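Local structure of carbon monoxide dehydrogenase (Thermococcus sp. AM4, 6T7J) at the interface of chains A and B. The protein catalyses the reversible oxidation of carbon monoxide to carbon dioxide, normally at a nickel-iron-sulphur cluster, passing the electrons through further iron-sulphur clusters. Residues are numbered along the deposited sequence; one frame, centred on the assembly and turned at random. Chains: chain A/B, Carbon monoxide dehydrogenase.

Contact 1: the interface of chains A and B. Residues chain A 77-79, 208-211; chain B 346-347, 367-369.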
# COMPACT_ATOMS: atom_id res chain seq x y z
N CYS A 77 -4.02 -7.85 -18.95
CA CYS A 77 -2.83 -7.04 -19.16
C CYS A 77 -1.67 -7.83 -19.76
O CYS A 77 -0.70 -7.21 -20.23
CB CYS A 77 -2.38 -6.41 -17.84
SG CYS A 77 -1.63 -7.59 -16.71
N GLY A 78 -1.73 -9.15 -19.73
CA GLY A 78 -0.62 -9.98 -20.12
C GLY A 78 0.22 -10.52 -18.98
O GLY A 78 1.24 -11.16 -19.24
N ALA A 79 -0.18 -10.29 -17.73
CA ALA A 79 0.61 -10.74 -16.59
C ALA A 79 0.52 -12.25 -16.44
O ALA A 79 -0.57 -12.81 -16.36
CB ALA A 79 0.14 -10.06 -15.31
N VAL A 208 3.53 -1.69 -14.19
CA VAL A 208 4.76 -1.11 -13.65
C VAL A 208 5.84 -2.19 -13.58
O VAL A 208 6.58 -2.40 -14.55
CB VAL A 208 4.52 -0.42 -12.30
CG1 VAL A 208 5.67 0.51 -11.97
CG2 VAL A 208 3.22 0.37 -12.35
N ASP A 209 5.94 -2.91 -12.46
CA ASP A 209 6.97 -3.94 -12.29
C ASP A 209 6.34 -5.31 -12.49
O ASP A 209 5.53 -5.76 -11.66
CB ASP A 209 7.65 -3.83 -10.93
CG ASP A 209 8.97 -4.60 -10.88
OD1 ASP A 209 9.24 -5.41 -11.79
OD2 ASP A 209 9.74 -4.40 -9.91
N ALA A 210 6.73 -6.00 -13.57
CA ALA A 210 6.24 -7.33 -13.87
C ALA A 210 7.27 -8.43 -13.62
O ALA A 210 6.92 -9.61 -13.75
CB ALA A 210 5.77 -7.41 -15.33
N ASP A 211 8.50 -8.07 -13.28
CA ASP A 211 9.54 -9.07 -13.04
C ASP A 211 9.45 -9.58 -11.61
O ASP A 211 9.47 -8.78 -10.67
CB ASP A 211 10.92 -8.46 -13.30
CG ASP A 211 12.02 -9.51 -13.40
OD1 ASP A 211 12.14 -10.35 -12.49
OD2 ASP A 211 12.78 -9.48 -14.39
N PRO B 346 2.63 -5.87 -19.82
CA PRO B 346 3.70 -6.87 -20.03
C PRO B 346 3.57 -7.59 -21.36
O PRO B 346 4.58 -7.95 -21.97
CB PRO B 346 3.52 -7.82 -18.84
CG PRO B 346 2.81 -7.01 -17.80
CD PRO B 346 1.91 -6.07 -18.55
N ALA B 347 2.33 -7.76 -21.84
CA ALA B 347 2.09 -8.45 -23.10
C ALA B 347 2.82 -7.81 -24.27
O ALA B 347 3.10 -8.50 -25.26
CB ALA B 347 0.59 -8.51 -23.38
N HIS B 367 10.44 -3.18 -14.58
CA HIS B 367 11.07 -4.32 -15.23
C HIS B 367 10.01 -5.22 -15.84
O HIS B 367 8.94 -5.43 -15.24
CB HIS B 367 11.92 -5.11 -14.24
CG HIS B 367 13.07 -4.34 -13.66
ND1 HIS B 367 14.30 -4.26 -14.27
CD2 HIS B 367 13.17 -3.61 -12.52
CE1 HIS B 367 15.11 -3.52 -13.54
NE2 HIS B 367 14.44 -3.11 -12.47
N ILE B 368 10.29 -5.74 -17.03
CA ILE B 368 9.42 -6.68 -17.72
C ILE B 368 10.30 -7.82 -18.24
O ILE B 368 11.19 -7.56 -19.05
CB ILE B 368 8.63 -6.04 -18.87
CG1 ILE B 368 7.95 -4.74 -18.41
CG2 ILE B 368 7.59 -7.01 -19.41
CD1 ILE B 368 7.50 -3.85 -19.54
N PRO B 369 10.10 -9.05 -17.80
CA PRO B 369 10.95 -10.16 -18.28
C PRO B 369 10.87 -10.31 -19.79
O PRO B 369 9.78 -10.30 -20.38
CB PRO B 369 10.38 -11.38 -17.55
CG PRO B 369 9.73 -10.81 -16.33
CD PRO B 369 9.16 -9.49 -16.75
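The backbone N-H of A:Ala210 donates to the carbonyl of B:His367, and this hydrogen bond, 2.8 Å from A:Ala210 N to B:His367 O, joins the two loops. A:Asp211 N adds a weak bond to the same oxygen, so adjacent amides converge on one acceptor. Around it the fit is largely apolar: CB of A:Asp211 lies against CB of B:His367 at 3.6 Å, while the pyrrolidine of B:Pro369 puts CG 3.7 Å from A:Asp211 CA. B:Pro346 bridges to a second loop, its CG touching the methyl CB of A:Ala210 at 3.9 Å, and its neighbour B:Ala347 rests CB on A:Gly78 CA at 3.8 Å. A:Asp209 both touches the partner and shapes its own loop: with CG anti to the backbone N (chi1 -163°), its carboxylate OD1 lies 3.6 Å from B:His367 CB. The same OD1 accepts A:Asp211 N at 3.1 Å, on the anti side and 29° out of the carboxylate plane. An alanine here would probably leave that amide without its intrachain acceptor and let the turn presenting A:Ala210 to B:His367 move more freely. The patch is made of loops: residues 208-211 run up to helix 212-242, A:Cys77, a ligand of the Fe4S4 cluster, lies in the loop that leads into helix 81-115, and B:Pro346 precedes helix 347-352.

Contact 2: the interface of chains A and B. Residues chain A 95-96, 99, 342-343, 556-559; chain B 205-206, 208.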
# COMPACT_ATOMS: atom_id res chain seq x y z
N ALA A 95 1.68 -4.18 3.43
CA ALA A 95 0.70 -3.97 4.49
C ALA A 95 1.28 -4.29 5.87
O ALA A 95 1.01 -3.57 6.84
CB ALA A 95 -0.55 -4.80 4.22
N GLY A 96 2.07 -5.36 5.97
CA GLY A 96 2.68 -5.67 7.26
C GLY A 96 3.67 -4.61 7.71
O GLY A 96 3.66 -4.17 8.87
N ALA A 99 1.70 -1.59 8.90
CA ALA A 99 1.16 -1.73 10.25
C ALA A 99 2.23 -1.48 11.30
O ALA A 99 2.04 -0.68 12.23
CB ALA A 99 0.55 -3.12 10.42
N GLN A 342 -5.01 -3.49 14.92
CA GLN A 342 -4.30 -4.68 14.47
C GLN A 342 -4.81 -5.96 15.13
O GLN A 342 -4.75 -6.11 16.35
CB GLN A 342 -2.79 -4.53 14.69
CG GLN A 342 -2.14 -3.52 13.76
CD GLN A 342 -0.70 -3.25 14.10
OE1 GLN A 342 0.00 -4.13 14.61
NE2 GLN A 342 -0.24 -2.03 13.84
N CYS A 343 -5.33 -6.87 14.30
CA CYS A 343 -5.80 -8.20 14.71
C CYS A 343 -6.96 -8.12 15.70
O CYS A 343 -7.17 -9.05 16.49
CB CYS A 343 -4.66 -9.05 15.28
SG CYS A 343 -3.23 -9.22 14.19
N MET A 556 -0.89 -15.85 10.04
CA MET A 556 -2.01 -15.44 9.19
C MET A 556 -1.93 -14.00 8.70
O MET A 556 -2.54 -13.69 7.67
CB MET A 556 -3.35 -15.63 9.92
CG MET A 556 -3.57 -14.70 11.11
SD MET A 556 -4.31 -13.10 10.70
CE MET A 556 -3.95 -12.18 12.20
N SER A 557 -1.22 -13.11 9.38
CA SER A 557 -1.27 -11.68 9.09
C SER A 557 -0.22 -11.29 8.05
O SER A 557 0.78 -11.98 7.85
CB SER A 557 -1.07 -10.86 10.36
OG SER A 557 0.30 -10.84 10.73
N GLU A 558 -0.46 -10.15 7.40
CA GLU A 558 0.54 -9.58 6.51
C GLU A 558 1.77 -9.10 7.28
O GLU A 558 2.89 -9.10 6.75
CB GLU A 558 -0.08 -8.44 5.69
CG GLU A 558 -1.16 -8.90 4.72
CD GLU A 558 -2.09 -7.77 4.28
OE1 GLU A 558 -2.30 -7.61 3.06
OE2 GLU A 558 -2.62 -7.06 5.15
N LYS A 559 1.57 -8.71 8.54
CA LYS A 559 2.70 -8.43 9.42
C LYS A 559 3.62 -9.64 9.54
O LYS A 559 4.85 -9.49 9.54
CB LYS A 559 2.20 -8.00 10.80
CG LYS A 559 1.97 -6.51 10.95
CD LYS A 559 1.38 -6.19 12.32
CE LYS A 559 0.03 -6.85 12.50
NZ LYS A 559 -0.43 -6.81 13.91
N HIS B 205 -5.31 -3.58 6.77
CA HIS B 205 -4.77 -4.76 7.41
C HIS B 205 -5.84 -5.42 8.27
O HIS B 205 -6.75 -4.76 8.78
CB HIS B 205 -3.55 -4.38 8.26
CG HIS B 205 -2.78 -5.55 8.79
ND1 HIS B 205 -3.20 -6.30 9.86
CD2 HIS B 205 -1.59 -6.07 8.41
CE1 HIS B 205 -2.31 -7.25 10.11
NE2 HIS B 205 -1.32 -7.13 9.24
N ILE B 206 -5.75 -6.75 8.42
CA ILE B 206 -6.78 -7.47 9.16
C ILE B 206 -6.86 -6.93 10.58
O ILE B 206 -5.84 -6.72 11.25
CB ILE B 206 -6.52 -8.98 9.15
CG1 ILE B 206 -7.57 -9.67 10.01
CG2 ILE B 206 -5.12 -9.31 9.66
CD1 ILE B 206 -7.70 -11.13 9.80
N VAL B 208 -7.91 -3.93 11.77
CA VAL B 208 -7.60 -2.53 12.09
C VAL B 208 -8.86 -1.69 11.91
O VAL B 208 -9.64 -1.53 12.86
CB VAL B 208 -6.42 -2.02 11.25
CG1 VAL B 208 -5.86 -0.75 11.87
CG2 VAL B 208 -5.33 -3.08 11.18
O HOH W 1 -3.37 -8.49 7.09
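B:His205 inserts its imidazole between the start of helix 558-569 and helix 81-115 of chain A, and the aliphatic part of A:Lys559 crosses it at about a right angle, CE lying 3.4 Å from ring carbon CE1. With CG anti to the backbone N and beside the carbonyl carbon (chi1 -170°), the ring reaches into chain A while ND1 still meets the carbonyl of B:Ile206. A:Ser557 CB also meets CE1, at 3.8 Å, while A:Glu558 CB approaches CD2. Beside the ring, the methyl CE of A:Met556 reaches CG2 of B:Ile206 at 4.0 Å, and B:Val208 lays CG2 alongside A:Gln342.

Polar contacts fix the imidazole at its edge. B:His205 ND1 donates to B:Ile206 O at 3.0 Å, nearly in the ring plane. On the far edge, A:Lys559 N makes a weak, in-plane bond to NE2. The B:Ile206 oxygen also accepts A:Cys343 N at 3.1 Å, so one carbonyl both orients the histidine and ties the chains together. Water 1 sits over the centre of one ring face and links B:Ile206 N, 3.2 Å from its oxygen, to the A:Glu558 carboxylate OE2. The A:Glu558 side chain runs antiparallel to B:His205, its OE2 near ring carbon CD2 and the two flat groups turned 43° apart. Farther out, the bend of A:Lys559 at chi3 (-62°) directs its terminal amine NZ to the side-chain oxygen OE1 of A:Gln342, 2.8 Å away.

The partner loop thus reaches the wall of the active-site cluster, here nickel-free: A:Cys343, A:Met556, A:Ser557 and A:Lys559 line its pocket. On chain B, residues 205-208 follow helix 193-203, and B:Ile206 also borders an Fe4S4 cluster.

Contact 1 and contact 2 lie about 27 Å apart, measured between the centres of their C-alpha atoms, within one two-fold symmetric interface. Both draw on the same stretch of sequence with the chains exchanged: the loop between helices 193-203 and 212-242 comes from chain A in contact 1 and from chain B in contact 2, with Val208 present in each. Its partners also come from neighbouring sequence, residues 342-343 in contact 2 and 346-347 in contact 1. Each subunit's loop therefore engages the other subunit at both places, probably helping to hold the iron-sulphur clusters of the two chains in register for electron transfer.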